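Local structure of Lmo2181 protein (5JCV) at residues 52-57 with 69-74. The protein is a class B sortase, a transpeptidase that cleaves the C-terminal sorting signal of surface proteins and joins them covalently to the cell wall through a thioester intermediate. Numbering follows the deposited sequence.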
loop_
_atom_site.group_PDB
_atom_site.type_symbol
_atom_site.label_atom_id
_atom_site.label_comp_id
_atom_site.label_asym_id
_atom_site.label_seq_id
_atom_site.Cartn_x
_atom_site.Cartn_y
_atom_site.Cartn_z
ATOM N N SER A 52 -11.984 5.537 -13.319
ATOM C CA SER A 52 -11.736 5.317 -11.928
ATOM C C SER A 52 -11.462 6.633 -11.261
ATOM O O SER A 52 -11.171 7.611 -11.927
ATOM C CB SER A 52 -10.463 4.476 -11.762
ATOM O OG SER A 52 -10.698 3.187 -12.281
ATOM N N ILE A 53 -11.523 6.628 -9.935
ATOM C CA ILE A 53 -10.930 7.685 -9.110
ATOM C C ILE A 53 -9.418 7.527 -9.089
ATOM O O ILE A 53 -8.915 6.415 -8.857
ATOM C CB ILE A 53 -11.454 7.641 -7.654
ATOM C CG1 ILE A 53 -12.992 7.638 -7.588
ATOM C CG2 ILE A 53 -10.871 8.791 -6.857
ATOM C CD1 ILE A 53 -13.690 8.763 -8.365
ATOM N N PHE A 54 -8.673 8.608 -9.336
ATOM C CA PHE A 54 -7.233 8.449 -9.416
ATOM C C PHE A 54 -6.438 9.636 -8.920
ATOM O O PHE A 54 -6.864 10.774 -9.019
ATOM C CB PHE A 54 -6.780 8.088 -10.870
ATOM C CG PHE A 54 -6.992 9.188 -11.891
ATOM C CD1 PHE A 54 -5.991 10.097 -12.171
ATOM C CD2 PHE A 54 -8.206 9.318 -12.556
ATOM C CE1 PHE A 54 -6.176 11.099 -13.125
ATOM C CE2 PHE A 54 -8.405 10.311 -13.495
ATOM C CZ PHE A 54 -7.379 11.201 -13.799
ATOM N N LYS A 55 -5.244 9.335 -8.436
ATOM C CA LYS A 55 -4.374 10.307 -7.863
ATOM C C LYS A 55 -3.500 10.843 -8.967
ATOM O O LYS A 55 -3.033 10.081 -9.844
ATOM C CB LYS A 55 -3.525 9.665 -6.748
ATOM C CG LYS A 55 -2.671 10.677 -5.973
ATOM C CD LYS A 55 -1.561 10.048 -5.132
ATOM C CE LYS A 55 -2.032 9.559 -3.786
ATOM N NZ LYS A 55 -0.947 9.011 -2.867
ATOM N N ASP A 56 -3.273 12.150 -8.914
ATOM C CA ASP A 56 -2.454 12.847 -9.882
ATOM C C ASP A 56 -1.097 12.189 -9.934
ATOM O O ASP A 56 -0.501 11.956 -8.905
ATOM C CB ASP A 56 -2.267 14.316 -9.464
ATOM C CG ASP A 56 -1.677 15.168 -10.567
ATOM O OD1 ASP A 56 -0.494 15.010 -10.924
ATOM O OD2 ASP A 56 -2.411 16.024 -11.096
ATOM N N TYR A 57 -0.591 11.939 -11.132
ATOM C CA TYR A 57 0.682 11.241 -11.312
ATOM C C TYR A 57 1.873 11.964 -10.702
ATOM O O TYR A 57 2.910 11.338 -10.433
ATOM C CB TYR A 57 0.968 11.032 -12.790
ATOM C CG TYR A 57 1.558 12.262 -13.511
ATOM C CD1 TYR A 57 2.956 12.508 -13.557
ATOM C CD2 TYR A 57 0.725 13.139 -14.201
ATOM C CE1 TYR A 57 3.461 13.615 -14.262
ATOM C CE2 TYR A 57 1.222 14.223 -14.893
ATOM C CZ TYR A 57 2.578 14.470 -14.923
ATOM O OH TYR A 57 2.993 15.594 -15.633
ATOM N N ILE A 69 -3.685 15.694 -5.315
ATOM C CA ILE A 69 -4.924 15.863 -6.080
ATOM C C ILE A 69 -5.480 14.524 -6.533
ATOM O O ILE A 69 -4.762 13.670 -7.090
ATOM C CB ILE A 69 -4.707 16.780 -7.300
ATOM C CG1 ILE A 69 -4.170 18.156 -6.864
ATOM C CG2 ILE A 69 -5.995 17.001 -8.097
ATOM C CD1 ILE A 69 -3.343 18.811 -7.940
ATOM N N ILE A 70 -6.774 14.366 -6.287
ATOM C CA ILE A 70 -7.517 13.187 -6.646
ATOM C C ILE A 70 -8.637 13.622 -7.619
ATOM O O ILE A 70 -9.437 14.524 -7.323
ATOM C CB ILE A 70 -8.176 12.536 -5.392
ATOM C CG1 ILE A 70 -7.192 12.347 -4.230
ATOM C CG2 ILE A 70 -8.751 11.178 -5.758
ATOM C CD1 ILE A 70 -5.963 11.503 -4.589
ATOM N N TYR A 71 -8.725 12.910 -8.725
ATOM C CA TYR A 71 -9.570 13.231 -9.817
ATOM C C TYR A 71 -10.640 12.162 -9.992
ATOM O O TYR A 71 -10.418 10.997 -9.667
ATOM C CB TYR A 71 -8.733 13.254 -11.109
ATOM C CG TYR A 71 -7.682 14.332 -11.191
ATOM C CD1 TYR A 71 -8.029 15.680 -11.363
ATOM C CD2 TYR A 71 -6.352 14.006 -11.141
ATOM C CE1 TYR A 71 -7.064 16.668 -11.434
ATOM C CE2 TYR A 71 -5.376 14.977 -11.218
ATOM C CZ TYR A 71 -5.742 16.289 -11.381
ATOM O OH TYR A 71 -4.770 17.210 -11.456
ATOM N N GLY A 72 -11.802 12.547 -10.517
ATOM C CA GLY A 72 -12.819 11.569 -10.928
ATOM C C GLY A 72 -13.798 12.230 -11.878
ATOM O O GLY A 72 -13.889 13.433 -11.889
ATOM N N HIS A 73 -14.516 11.460 -12.692
ATOM C CA HIS A 73 -15.527 12.047 -13.580
ATOM C C HIS A 73 -16.696 12.573 -12.804
ATOM O O HIS A 73 -17.086 12.040 -11.762
ATOM C CB HIS A 73 -16.067 11.022 -14.566
ATOM C CG HIS A 73 -15.170 10.771 -15.732
ATOM N ND1 HIS A 73 -14.958 11.710 -16.714
ATOM C CD2 HIS A 73 -14.447 9.680 -16.090
ATOM C CE1 HIS A 73 -14.131 11.216 -17.620
ATOM N NE2 HIS A 73 -13.799 9.990 -17.257
ATOM N N ASN A 74 -17.246 13.649 -13.322
ATOM C CA ASN A 74 -18.550 14.104 -12.931
ATOM C C ASN A 74 -19.637 13.371 -13.691
ATOM O O ASN A 74 -20.212 13.919 -14.619
ATOM C CB ASN A 74 -18.678 15.609 -13.159
ATOM C CG ASN A 74 -20.057 16.119 -12.752
ATOM O OD1 ASN A 74 -20.843 15.406 -12.107
ATOM N ND2 ASN A 74 -20.375 17.332 -13.160
HETATM O O HOH W 1 -13.804 8.661 -12.805
#
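The antiparallel hairpin of strands 53-55 and 67-72 in the sortase beta fold is built round F54 and Y71, a hydrogen-bonded pair that shows how one register can serve both backbone and side chains. F54 N gives a bond to Y71 O (3.0 Å), and Y71 N returns one to F54 O. Beyond them D56 N reaches I69 O at 2.8 Å, nearly straight at 167°. With CG between its backbone N and carbonyl carbon (chi1 67°), the F54 ring offers a face to Y71 CB, a CH-pi contact 3.8 Å from the ring centroid; the two rings themselves meet obliquely, planes 38° apart. Y71 OH donates to D56 OD2 (2.7 Å), which lies at the tyrosine ring's edge, while R58 forms a salt bridge with D56 OD1. On the other face I70 CD1 packs against K55 CB and CG, and its CG2 presses on I53 CG2 at a tight 3.4 Å. Where the strands diverge, a water accepts from H73 N and weakly donates to S52 O. The hairpin is buried in the sheet between strands 26-30 and 160-165, I70 lying against I161 and L163, while helix 37-40 packs on F54 through Y38 and L39.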